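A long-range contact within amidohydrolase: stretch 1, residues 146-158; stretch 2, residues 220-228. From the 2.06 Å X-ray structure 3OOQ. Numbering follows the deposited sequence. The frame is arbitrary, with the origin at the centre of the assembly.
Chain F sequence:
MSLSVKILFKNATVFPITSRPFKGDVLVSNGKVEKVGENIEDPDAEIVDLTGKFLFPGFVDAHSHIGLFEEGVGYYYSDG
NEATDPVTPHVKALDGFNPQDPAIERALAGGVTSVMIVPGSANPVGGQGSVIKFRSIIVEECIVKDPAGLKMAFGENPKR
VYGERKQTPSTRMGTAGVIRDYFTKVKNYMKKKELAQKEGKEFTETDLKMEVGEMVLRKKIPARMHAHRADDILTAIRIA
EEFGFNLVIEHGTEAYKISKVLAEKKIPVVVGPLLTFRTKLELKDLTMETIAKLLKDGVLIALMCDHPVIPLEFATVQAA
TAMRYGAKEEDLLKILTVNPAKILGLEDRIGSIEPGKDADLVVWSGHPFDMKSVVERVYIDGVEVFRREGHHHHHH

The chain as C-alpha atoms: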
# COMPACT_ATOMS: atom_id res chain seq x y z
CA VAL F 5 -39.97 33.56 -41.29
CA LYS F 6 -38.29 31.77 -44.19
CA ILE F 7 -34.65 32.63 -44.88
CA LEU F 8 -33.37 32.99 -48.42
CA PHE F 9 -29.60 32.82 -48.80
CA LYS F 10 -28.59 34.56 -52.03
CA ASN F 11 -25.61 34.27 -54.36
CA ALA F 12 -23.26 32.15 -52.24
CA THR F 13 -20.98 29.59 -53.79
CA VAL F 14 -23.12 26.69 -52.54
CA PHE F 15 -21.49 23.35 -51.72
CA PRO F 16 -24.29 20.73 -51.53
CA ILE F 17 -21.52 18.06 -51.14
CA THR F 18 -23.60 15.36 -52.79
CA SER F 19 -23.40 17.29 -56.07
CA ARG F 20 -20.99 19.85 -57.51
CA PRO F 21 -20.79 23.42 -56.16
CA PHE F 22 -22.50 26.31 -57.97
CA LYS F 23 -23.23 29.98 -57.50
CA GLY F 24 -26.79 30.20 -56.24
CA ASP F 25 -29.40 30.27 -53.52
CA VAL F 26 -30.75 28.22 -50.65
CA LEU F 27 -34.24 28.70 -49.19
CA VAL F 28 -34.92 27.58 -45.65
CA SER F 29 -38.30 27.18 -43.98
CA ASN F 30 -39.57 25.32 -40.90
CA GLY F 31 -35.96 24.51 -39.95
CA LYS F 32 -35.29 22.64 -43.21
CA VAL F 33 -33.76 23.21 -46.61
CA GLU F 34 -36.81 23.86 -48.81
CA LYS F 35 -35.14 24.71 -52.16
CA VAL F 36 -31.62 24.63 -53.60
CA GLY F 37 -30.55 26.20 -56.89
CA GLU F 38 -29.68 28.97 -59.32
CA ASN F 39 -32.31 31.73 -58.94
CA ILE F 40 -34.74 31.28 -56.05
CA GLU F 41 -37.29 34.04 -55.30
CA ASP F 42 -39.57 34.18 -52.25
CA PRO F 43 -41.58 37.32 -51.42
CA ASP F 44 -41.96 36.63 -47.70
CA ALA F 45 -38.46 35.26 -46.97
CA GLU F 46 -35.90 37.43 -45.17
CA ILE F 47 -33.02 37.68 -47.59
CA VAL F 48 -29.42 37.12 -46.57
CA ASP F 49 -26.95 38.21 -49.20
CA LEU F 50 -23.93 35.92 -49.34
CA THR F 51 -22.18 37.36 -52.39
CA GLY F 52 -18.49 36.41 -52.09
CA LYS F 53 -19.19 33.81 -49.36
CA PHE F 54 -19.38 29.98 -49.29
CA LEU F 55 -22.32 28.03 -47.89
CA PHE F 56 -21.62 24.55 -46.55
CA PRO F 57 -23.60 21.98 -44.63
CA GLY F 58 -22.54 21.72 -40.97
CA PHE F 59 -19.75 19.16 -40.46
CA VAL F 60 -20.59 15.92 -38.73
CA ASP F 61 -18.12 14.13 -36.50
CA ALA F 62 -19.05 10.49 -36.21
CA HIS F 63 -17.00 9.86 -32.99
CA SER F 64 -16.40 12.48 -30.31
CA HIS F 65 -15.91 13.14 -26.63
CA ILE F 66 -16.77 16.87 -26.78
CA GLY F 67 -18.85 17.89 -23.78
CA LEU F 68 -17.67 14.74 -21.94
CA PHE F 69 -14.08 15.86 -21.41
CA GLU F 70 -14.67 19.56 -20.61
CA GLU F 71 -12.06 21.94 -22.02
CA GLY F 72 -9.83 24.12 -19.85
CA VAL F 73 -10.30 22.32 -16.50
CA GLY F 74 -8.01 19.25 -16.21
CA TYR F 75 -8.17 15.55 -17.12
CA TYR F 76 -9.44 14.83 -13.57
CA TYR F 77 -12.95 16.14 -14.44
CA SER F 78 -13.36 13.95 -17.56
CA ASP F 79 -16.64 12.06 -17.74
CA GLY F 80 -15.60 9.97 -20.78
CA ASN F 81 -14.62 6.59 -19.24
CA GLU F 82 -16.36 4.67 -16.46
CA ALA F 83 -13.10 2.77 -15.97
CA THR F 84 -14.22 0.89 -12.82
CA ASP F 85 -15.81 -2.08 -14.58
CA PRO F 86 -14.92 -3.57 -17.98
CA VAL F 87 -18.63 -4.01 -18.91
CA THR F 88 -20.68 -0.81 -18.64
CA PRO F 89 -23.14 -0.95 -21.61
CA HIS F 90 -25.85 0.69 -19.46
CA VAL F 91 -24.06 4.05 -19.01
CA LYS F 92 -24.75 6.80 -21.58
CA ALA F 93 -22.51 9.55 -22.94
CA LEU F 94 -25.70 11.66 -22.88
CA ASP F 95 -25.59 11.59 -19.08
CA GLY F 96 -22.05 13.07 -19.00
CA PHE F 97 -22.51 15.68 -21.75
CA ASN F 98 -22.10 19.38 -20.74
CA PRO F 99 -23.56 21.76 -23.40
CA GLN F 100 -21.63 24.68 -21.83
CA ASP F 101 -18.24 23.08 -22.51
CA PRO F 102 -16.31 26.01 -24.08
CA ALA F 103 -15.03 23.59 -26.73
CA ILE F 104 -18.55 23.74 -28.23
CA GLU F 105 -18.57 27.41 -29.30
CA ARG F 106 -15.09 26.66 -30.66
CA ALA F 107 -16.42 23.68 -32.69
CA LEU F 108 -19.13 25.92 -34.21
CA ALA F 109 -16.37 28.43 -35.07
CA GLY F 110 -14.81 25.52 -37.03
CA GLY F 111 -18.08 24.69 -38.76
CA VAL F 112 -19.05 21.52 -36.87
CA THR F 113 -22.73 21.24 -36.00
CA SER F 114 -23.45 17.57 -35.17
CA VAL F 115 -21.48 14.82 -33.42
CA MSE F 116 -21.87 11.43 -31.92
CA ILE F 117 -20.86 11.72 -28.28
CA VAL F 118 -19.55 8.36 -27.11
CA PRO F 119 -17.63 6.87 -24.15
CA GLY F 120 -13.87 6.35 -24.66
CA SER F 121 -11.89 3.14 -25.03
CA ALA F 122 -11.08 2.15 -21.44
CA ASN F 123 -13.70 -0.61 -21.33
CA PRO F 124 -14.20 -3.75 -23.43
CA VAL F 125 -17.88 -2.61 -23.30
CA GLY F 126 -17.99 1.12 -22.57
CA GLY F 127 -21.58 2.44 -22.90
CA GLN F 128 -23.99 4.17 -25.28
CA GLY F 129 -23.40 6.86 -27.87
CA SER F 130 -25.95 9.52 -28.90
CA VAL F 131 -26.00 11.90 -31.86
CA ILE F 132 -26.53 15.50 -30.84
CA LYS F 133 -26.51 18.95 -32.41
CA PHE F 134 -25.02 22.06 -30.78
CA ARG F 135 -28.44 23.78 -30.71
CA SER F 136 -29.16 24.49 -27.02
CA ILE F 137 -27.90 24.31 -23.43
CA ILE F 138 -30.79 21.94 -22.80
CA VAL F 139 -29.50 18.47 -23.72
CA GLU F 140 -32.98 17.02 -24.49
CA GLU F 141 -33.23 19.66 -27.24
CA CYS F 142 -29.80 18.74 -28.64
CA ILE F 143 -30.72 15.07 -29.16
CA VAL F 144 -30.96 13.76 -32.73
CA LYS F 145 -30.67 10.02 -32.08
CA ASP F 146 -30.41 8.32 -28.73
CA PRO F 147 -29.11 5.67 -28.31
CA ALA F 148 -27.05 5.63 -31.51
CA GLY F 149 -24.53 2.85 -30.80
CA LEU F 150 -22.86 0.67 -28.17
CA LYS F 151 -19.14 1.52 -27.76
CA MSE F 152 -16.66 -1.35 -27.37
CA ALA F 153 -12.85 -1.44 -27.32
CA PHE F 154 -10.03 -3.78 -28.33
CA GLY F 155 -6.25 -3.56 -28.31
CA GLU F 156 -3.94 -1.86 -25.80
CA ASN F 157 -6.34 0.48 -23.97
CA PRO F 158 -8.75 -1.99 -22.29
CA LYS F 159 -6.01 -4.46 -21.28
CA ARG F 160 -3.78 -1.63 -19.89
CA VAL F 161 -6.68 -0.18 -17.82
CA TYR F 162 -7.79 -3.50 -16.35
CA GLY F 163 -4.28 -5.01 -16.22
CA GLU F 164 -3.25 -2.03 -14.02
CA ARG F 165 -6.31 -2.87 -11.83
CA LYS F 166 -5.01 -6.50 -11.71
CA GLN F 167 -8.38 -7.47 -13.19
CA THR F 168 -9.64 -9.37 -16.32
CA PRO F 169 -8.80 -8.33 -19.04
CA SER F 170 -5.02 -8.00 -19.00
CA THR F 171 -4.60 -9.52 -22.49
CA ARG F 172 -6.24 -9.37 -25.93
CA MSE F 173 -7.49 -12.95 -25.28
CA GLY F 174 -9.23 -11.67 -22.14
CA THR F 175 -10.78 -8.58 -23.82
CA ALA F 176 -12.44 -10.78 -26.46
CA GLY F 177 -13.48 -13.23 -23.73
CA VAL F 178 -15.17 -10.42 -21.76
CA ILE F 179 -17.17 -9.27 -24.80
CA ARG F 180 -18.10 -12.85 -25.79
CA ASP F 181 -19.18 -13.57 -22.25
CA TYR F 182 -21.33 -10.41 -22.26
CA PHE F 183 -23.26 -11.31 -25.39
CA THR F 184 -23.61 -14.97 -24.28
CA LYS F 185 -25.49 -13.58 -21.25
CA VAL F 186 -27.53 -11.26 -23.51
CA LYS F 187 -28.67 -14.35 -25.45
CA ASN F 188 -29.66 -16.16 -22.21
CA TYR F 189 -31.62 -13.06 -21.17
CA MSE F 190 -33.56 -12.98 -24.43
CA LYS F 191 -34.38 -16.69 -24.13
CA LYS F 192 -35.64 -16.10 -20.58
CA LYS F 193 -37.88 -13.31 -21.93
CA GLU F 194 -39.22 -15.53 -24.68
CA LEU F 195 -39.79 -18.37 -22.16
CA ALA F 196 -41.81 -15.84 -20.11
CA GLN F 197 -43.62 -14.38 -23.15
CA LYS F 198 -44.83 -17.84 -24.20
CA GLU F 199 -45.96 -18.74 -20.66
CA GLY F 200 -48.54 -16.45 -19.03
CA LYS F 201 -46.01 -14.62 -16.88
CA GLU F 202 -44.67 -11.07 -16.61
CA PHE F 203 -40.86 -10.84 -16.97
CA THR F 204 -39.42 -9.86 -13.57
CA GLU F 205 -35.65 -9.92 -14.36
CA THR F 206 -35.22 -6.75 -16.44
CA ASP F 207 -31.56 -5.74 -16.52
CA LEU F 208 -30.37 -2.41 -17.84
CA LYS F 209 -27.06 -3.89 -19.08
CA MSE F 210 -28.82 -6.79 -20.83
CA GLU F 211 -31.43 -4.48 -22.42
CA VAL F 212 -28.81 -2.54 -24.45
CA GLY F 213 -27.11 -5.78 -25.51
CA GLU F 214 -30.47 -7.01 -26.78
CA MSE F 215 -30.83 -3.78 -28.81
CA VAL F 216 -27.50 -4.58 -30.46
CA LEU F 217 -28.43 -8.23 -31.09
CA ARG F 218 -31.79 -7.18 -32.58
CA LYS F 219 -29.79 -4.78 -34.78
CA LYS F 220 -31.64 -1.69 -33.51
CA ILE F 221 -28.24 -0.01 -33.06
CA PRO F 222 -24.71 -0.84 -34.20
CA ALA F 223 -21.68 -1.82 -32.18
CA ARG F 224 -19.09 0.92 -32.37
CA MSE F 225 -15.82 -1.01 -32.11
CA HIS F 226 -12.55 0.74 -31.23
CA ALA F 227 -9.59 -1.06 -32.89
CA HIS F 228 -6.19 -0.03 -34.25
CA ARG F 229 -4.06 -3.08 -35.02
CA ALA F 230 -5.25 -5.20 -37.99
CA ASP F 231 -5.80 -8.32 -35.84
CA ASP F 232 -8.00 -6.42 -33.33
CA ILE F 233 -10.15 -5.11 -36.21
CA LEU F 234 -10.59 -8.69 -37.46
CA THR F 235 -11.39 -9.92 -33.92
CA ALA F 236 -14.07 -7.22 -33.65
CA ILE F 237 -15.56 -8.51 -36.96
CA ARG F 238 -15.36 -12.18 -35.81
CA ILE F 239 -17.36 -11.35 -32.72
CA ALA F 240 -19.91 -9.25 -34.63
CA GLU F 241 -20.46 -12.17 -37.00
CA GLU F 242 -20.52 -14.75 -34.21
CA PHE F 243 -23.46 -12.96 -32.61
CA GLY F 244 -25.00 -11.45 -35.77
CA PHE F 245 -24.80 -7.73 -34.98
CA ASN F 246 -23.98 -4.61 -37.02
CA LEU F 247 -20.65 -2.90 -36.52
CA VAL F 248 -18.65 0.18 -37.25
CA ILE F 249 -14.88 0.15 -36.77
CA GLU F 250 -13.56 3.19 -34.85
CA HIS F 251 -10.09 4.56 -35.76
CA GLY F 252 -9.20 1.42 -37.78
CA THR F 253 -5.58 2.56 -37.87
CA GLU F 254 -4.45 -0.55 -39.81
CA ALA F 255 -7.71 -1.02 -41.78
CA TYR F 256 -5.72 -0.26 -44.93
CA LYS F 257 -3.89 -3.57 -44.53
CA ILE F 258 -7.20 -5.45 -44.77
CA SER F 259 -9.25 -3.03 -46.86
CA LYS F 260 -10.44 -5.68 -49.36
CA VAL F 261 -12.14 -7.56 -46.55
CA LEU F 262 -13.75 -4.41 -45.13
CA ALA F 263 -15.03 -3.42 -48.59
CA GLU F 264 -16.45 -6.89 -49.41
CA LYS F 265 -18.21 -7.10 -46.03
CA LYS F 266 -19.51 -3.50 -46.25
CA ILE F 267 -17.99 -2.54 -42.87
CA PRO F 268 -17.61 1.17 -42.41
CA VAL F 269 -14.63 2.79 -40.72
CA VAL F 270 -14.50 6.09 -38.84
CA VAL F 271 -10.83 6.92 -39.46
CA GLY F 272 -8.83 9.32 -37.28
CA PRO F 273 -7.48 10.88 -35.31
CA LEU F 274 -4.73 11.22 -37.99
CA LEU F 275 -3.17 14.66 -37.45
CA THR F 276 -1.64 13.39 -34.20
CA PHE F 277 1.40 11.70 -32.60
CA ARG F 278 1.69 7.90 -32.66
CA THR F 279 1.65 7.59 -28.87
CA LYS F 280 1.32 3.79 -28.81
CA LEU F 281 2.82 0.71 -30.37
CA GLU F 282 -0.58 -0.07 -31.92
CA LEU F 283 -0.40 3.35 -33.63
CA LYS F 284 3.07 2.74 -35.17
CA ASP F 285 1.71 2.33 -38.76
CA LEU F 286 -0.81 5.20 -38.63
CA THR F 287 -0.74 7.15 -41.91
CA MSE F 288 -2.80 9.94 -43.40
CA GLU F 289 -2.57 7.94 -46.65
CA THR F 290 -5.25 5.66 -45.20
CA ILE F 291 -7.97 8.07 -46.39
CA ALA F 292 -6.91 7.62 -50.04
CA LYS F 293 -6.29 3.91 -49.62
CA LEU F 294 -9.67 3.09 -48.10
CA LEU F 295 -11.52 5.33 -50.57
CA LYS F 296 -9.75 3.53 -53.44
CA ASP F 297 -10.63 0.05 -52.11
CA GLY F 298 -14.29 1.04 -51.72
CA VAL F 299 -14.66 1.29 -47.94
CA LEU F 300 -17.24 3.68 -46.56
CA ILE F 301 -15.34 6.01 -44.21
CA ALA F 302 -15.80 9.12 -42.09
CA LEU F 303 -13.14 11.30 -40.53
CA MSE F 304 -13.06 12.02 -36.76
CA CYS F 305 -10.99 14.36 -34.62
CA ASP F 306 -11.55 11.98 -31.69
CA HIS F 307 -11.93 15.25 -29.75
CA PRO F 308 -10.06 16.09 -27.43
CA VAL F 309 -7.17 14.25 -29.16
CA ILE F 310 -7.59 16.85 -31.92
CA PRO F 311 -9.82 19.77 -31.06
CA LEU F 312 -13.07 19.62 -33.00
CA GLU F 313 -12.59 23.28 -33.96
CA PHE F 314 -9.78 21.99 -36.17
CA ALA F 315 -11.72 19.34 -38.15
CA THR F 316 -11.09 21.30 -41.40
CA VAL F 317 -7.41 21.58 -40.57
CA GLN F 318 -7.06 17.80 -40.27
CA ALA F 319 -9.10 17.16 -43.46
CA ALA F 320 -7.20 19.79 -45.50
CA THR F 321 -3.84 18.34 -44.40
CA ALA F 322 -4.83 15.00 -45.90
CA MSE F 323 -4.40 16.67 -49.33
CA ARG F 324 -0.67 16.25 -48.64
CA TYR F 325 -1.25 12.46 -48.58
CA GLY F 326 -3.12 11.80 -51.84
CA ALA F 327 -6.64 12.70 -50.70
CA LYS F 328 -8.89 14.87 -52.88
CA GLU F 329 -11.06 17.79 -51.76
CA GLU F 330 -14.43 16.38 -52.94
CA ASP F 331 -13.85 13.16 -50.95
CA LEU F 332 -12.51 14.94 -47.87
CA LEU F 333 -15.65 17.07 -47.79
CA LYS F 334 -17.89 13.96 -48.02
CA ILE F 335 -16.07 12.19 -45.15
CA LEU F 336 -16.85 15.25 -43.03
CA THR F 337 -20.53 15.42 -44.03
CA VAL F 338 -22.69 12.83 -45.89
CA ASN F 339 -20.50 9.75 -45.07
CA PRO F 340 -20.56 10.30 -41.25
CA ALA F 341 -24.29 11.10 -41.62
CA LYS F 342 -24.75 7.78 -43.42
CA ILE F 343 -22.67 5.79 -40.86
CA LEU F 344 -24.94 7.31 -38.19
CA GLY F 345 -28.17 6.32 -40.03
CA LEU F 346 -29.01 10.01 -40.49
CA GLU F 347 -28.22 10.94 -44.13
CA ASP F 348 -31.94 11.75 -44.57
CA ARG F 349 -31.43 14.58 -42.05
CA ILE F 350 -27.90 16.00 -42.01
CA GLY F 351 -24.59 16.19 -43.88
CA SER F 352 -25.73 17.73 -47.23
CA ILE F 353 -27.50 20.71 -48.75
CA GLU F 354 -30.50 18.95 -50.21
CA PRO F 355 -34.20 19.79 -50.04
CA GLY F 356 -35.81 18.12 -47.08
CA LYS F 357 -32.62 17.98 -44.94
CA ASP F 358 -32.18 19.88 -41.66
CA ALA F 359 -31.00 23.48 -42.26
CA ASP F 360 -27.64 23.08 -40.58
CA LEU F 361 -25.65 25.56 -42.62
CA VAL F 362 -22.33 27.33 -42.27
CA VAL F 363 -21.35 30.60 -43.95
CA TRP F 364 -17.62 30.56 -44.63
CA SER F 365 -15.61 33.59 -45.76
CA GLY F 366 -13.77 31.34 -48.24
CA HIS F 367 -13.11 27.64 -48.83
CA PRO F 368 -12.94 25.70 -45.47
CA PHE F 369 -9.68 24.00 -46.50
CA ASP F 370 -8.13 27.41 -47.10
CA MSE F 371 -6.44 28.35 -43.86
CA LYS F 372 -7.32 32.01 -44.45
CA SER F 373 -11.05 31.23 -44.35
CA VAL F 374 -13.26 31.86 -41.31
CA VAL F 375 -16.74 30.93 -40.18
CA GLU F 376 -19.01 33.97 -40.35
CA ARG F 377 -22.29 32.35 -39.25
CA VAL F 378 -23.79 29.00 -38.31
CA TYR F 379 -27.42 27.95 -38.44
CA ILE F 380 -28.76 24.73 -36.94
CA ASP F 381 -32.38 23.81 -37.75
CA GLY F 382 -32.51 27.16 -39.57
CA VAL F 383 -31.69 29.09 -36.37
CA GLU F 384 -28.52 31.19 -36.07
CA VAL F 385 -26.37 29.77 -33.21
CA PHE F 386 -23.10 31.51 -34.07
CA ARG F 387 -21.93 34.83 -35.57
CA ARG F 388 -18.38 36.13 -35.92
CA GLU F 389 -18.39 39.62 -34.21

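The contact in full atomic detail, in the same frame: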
# COMPACT_ATOMS: atom_id res chain seq x y z
N ASP F 146 -30.87 8.87 -29.99
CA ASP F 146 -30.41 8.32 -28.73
C ASP F 146 -31.22 7.09 -28.39
O ASP F 146 -32.46 7.17 -28.36
CB ASP F 146 -30.58 9.35 -27.62
CG ASP F 146 -30.28 8.78 -26.25
OD1 ASP F 146 -29.13 8.37 -26.01
OD2 ASP F 146 -31.20 8.74 -25.42
N PRO F 147 -30.56 5.94 -28.16
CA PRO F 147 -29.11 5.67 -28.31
C PRO F 147 -28.74 5.51 -29.78
O PRO F 147 -29.61 5.19 -30.59
CB PRO F 147 -28.93 4.33 -27.59
CG PRO F 147 -30.27 3.64 -27.75
CD PRO F 147 -31.28 4.76 -27.63
N ALA F 148 -27.48 5.73 -30.13
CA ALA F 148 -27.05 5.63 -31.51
C ALA F 148 -26.08 4.47 -31.77
O ALA F 148 -25.82 4.10 -32.91
CB ALA F 148 -26.45 6.95 -31.98
N GLY F 149 -25.55 3.90 -30.70
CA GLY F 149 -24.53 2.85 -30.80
C GLY F 149 -24.06 2.38 -29.43
O GLY F 149 -24.26 3.06 -28.43
N LEU F 150 -23.46 1.19 -29.39
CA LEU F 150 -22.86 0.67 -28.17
C LEU F 150 -21.35 0.60 -28.40
O LEU F 150 -20.88 -0.18 -29.24
CB LEU F 150 -23.42 -0.70 -27.80
CG LEU F 150 -22.85 -1.34 -26.51
CD1 LEU F 150 -23.00 -0.39 -25.33
CD2 LEU F 150 -23.52 -2.68 -26.20
N LYS F 151 -20.61 1.41 -27.66
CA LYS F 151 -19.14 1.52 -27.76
C LYS F 151 -18.45 0.32 -27.14
O LYS F 151 -18.80 -0.09 -26.03
CB LYS F 151 -18.67 2.80 -27.05
CG LYS F 151 -17.17 3.08 -27.04
CD LYS F 151 -16.56 3.09 -28.48
CE LYS F 151 -15.07 3.45 -28.49
NZ LYS F 151 -14.86 4.85 -28.02
N MSE F 152 -17.47 -0.24 -27.86
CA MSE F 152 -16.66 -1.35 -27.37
C MSE F 152 -15.23 -1.06 -27.76
O MSE F 152 -14.99 -0.22 -28.63
CB MSE F 152 -17.11 -2.68 -27.99
CG MSE F 152 -18.54 -3.02 -27.64
SE MSE F 152 -19.21 -4.60 -28.54
CE MSE F 152 -21.06 -4.02 -28.77
N ALA F 153 -14.27 -1.72 -27.10
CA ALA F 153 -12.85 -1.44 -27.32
C ALA F 153 -11.98 -2.67 -27.26
O ALA F 153 -12.19 -3.52 -26.40
CB ALA F 153 -12.34 -0.40 -26.33
N PHE F 154 -10.99 -2.70 -28.16
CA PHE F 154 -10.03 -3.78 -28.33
C PHE F 154 -8.66 -3.17 -28.27
O PHE F 154 -8.53 -1.95 -28.25
CB PHE F 154 -10.23 -4.43 -29.72
CG PHE F 154 -11.53 -5.14 -29.86
CD1 PHE F 154 -12.71 -4.43 -30.15
CD2 PHE F 154 -11.62 -6.49 -29.59
CE1 PHE F 154 -13.94 -5.09 -30.22
CE2 PHE F 154 -12.85 -7.15 -29.66
CZ PHE F 154 -14.00 -6.45 -29.98
N GLY F 155 -7.63 -4.02 -28.23
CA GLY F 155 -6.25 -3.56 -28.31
C GLY F 155 -5.71 -3.12 -26.96
O GLY F 155 -6.12 -3.62 -25.91
N GLU F 156 -4.75 -2.19 -26.99
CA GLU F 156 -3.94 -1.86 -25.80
C GLU F 156 -4.72 -1.22 -24.66
O GLU F 156 -4.48 -1.55 -23.50
CB GLU F 156 -2.76 -0.94 -26.16
CG GLU F 156 -1.71 -1.58 -27.09
CD GLU F 156 -0.58 -0.62 -27.46
OE1 GLU F 156 -0.26 0.27 -26.65
OE2 GLU F 156 -0.00 -0.76 -28.56
N ASN F 157 -5.67 -0.33 -25.00
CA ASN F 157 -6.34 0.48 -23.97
C ASN F 157 -7.08 -0.35 -22.92
O ASN F 157 -6.76 -0.25 -21.74
CB ASN F 157 -7.24 1.60 -24.59
CG ASN F 157 -6.44 2.66 -25.34
OD1 ASN F 157 -5.22 2.65 -25.31
ND2 ASN F 157 -7.14 3.57 -26.02
N PRO F 158 -8.04 -1.21 -23.33
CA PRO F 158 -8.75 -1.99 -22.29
C PRO F 158 -7.87 -2.93 -21.45
O PRO F 158 -8.09 -3.04 -20.24
CB PRO F 158 -9.80 -2.79 -23.09
CG PRO F 158 -9.26 -2.83 -24.52
CD PRO F 158 -8.57 -1.50 -24.69
N LYS F 220 -31.04 -3.02 -33.63
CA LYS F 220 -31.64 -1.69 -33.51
C LYS F 220 -30.55 -0.62 -33.56
O LYS F 220 -30.76 0.45 -34.09
CB LYS F 220 -32.47 -1.57 -32.24
CG LYS F 220 -33.71 -2.46 -32.23
CD LYS F 220 -34.37 -2.40 -30.85
CE LYS F 220 -35.69 -3.18 -30.81
NZ LYS F 220 -36.48 -3.01 -32.08
N ILE F 221 -29.38 -0.94 -33.01
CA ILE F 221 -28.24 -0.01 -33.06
C ILE F 221 -26.97 -0.79 -33.34
O ILE F 221 -26.90 -1.98 -33.00
CB ILE F 221 -28.06 0.81 -31.73
CG1 ILE F 221 -28.00 -0.11 -30.51
CG2 ILE F 221 -29.16 1.89 -31.62
CD1 ILE F 221 -27.62 0.59 -29.14
N PRO F 222 -25.97 -0.14 -33.96
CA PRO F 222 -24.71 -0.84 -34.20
C PRO F 222 -23.78 -0.88 -32.98
O PRO F 222 -23.87 -0.02 -32.09
CB PRO F 222 -24.05 0.02 -35.28
CG PRO F 222 -24.59 1.42 -35.04
CD PRO F 222 -26.00 1.20 -34.58
N ALA F 223 -22.88 -1.86 -32.98
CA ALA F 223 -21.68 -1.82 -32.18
C ALA F 223 -20.72 -0.81 -32.80
O ALA F 223 -20.52 -0.77 -34.03
CB ALA F 223 -21.02 -3.20 -32.13
N ARG F 224 -20.11 -0.00 -31.95
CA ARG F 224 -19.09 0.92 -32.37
C ARG F 224 -17.78 0.42 -31.76
O ARG F 224 -17.56 0.58 -30.56
CB ARG F 224 -19.45 2.34 -31.94
CG ARG F 224 -20.81 2.88 -32.50
CD ARG F 224 -20.82 2.98 -34.04
NE ARG F 224 -19.75 3.88 -34.49
CZ ARG F 224 -19.90 5.17 -34.76
NH1 ARG F 224 -21.09 5.75 -34.69
NH2 ARG F 224 -18.84 5.90 -35.10
N MSE F 225 -16.93 -0.18 -32.59
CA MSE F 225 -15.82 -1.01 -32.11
C MSE F 225 -14.44 -0.42 -32.34
O MSE F 225 -13.95 -0.39 -33.47
CB MSE F 225 -15.92 -2.42 -32.72
CG MSE F 225 -17.18 -3.11 -32.27
SE MSE F 225 -17.49 -4.82 -33.11
CE MSE F 225 -17.23 -5.94 -31.54
N HIS F 226 -13.85 0.07 -31.25
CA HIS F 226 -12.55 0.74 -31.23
C HIS F 226 -11.46 -0.31 -31.48
O HIS F 226 -11.33 -1.25 -30.69
CB HIS F 226 -12.37 1.43 -29.85
CG HIS F 226 -10.97 1.88 -29.53
ND1 HIS F 226 -9.94 1.01 -29.20
CD2 HIS F 226 -10.44 3.12 -29.44
CE1 HIS F 226 -8.84 1.69 -28.94
NE2 HIS F 226 -9.11 2.98 -29.09
N ALA F 227 -10.70 -0.15 -32.56
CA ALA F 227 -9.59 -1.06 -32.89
C ALA F 227 -8.56 -0.42 -33.80
O ALA F 227 -8.91 0.23 -34.78
CB ALA F 227 -10.10 -2.37 -33.53
N HIS F 228 -7.28 -0.63 -33.49
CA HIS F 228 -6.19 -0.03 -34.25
C HIS F 228 -5.45 -1.08 -35.06
O HIS F 228 -5.42 -1.00 -36.28
CB HIS F 228 -5.21 0.71 -33.33
CG HIS F 228 -5.80 1.93 -32.68
ND1 HIS F 228 -6.02 3.10 -33.37
CD2 HIS F 228 -6.22 2.16 -31.41
CE1 HIS F 228 -6.55 4.00 -32.56
NE2 HIS F 228 -6.68 3.45 -31.36
O HOH W 1 -23.53 4.59 -35.21

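Two neighbouring parallel strands, one in each stretch, are held together by a ladder of backbone hydrogen bonds and by side chains packed on both faces of the sheet. The strand axes cross at -30°, and the contact buries 757 Å².

The bonds alternate between the strands. L150 N donates to P222 O (3.0 Å), and R224 N donates to L150 O (2.8 Å). M152 N then donates to R224 O (2.8 Å), and H226 N to M152 O (2.9 Å). F154 N closes the ladder on H226 O (2.9 Å). L150 and M152 thus use both backbone N and O. P222 has no N-H to give, but the ladder needs only its carbonyl.

One face carries L150, A223, M152 and M225. M152 and M225 are selenomethionines, and their long, flexible side chains lie side by side, with M152 SE 3.8 Å from M225 CE. The small A223 leaves room for M152, whose CE comes to 3.5 Å from A223 CB. The F154 ring extends this apolar patch, with CZ 3.6 Å from M225 CE.

The other face carries K151, R224, A153 and H226. H226 gives up the most surface, 114 Å². Its ring edge meets the F154 carbonyl through a weak hydrogen bond from H226 ND1 to F154 O (3.4 Å). The aliphatic part of K151 packs against H226, with K151 CE 3.6 Å from H226 CB. A153 pairs with H226 across the sheet, and A153 CB lies 4.0 Å from H226 CB.

G149 suits its place because an ideal CB would lie 2.7 Å from R224 CG, a clash. A water links A148 O (3.3 Å) to R224 NH1 (2.8 Å). Before the strands, I221 points toward stretch 1, and its CG2 lies 3.5 Å from P147 O. P147 follows a cis peptide bond where the chain turns a corner.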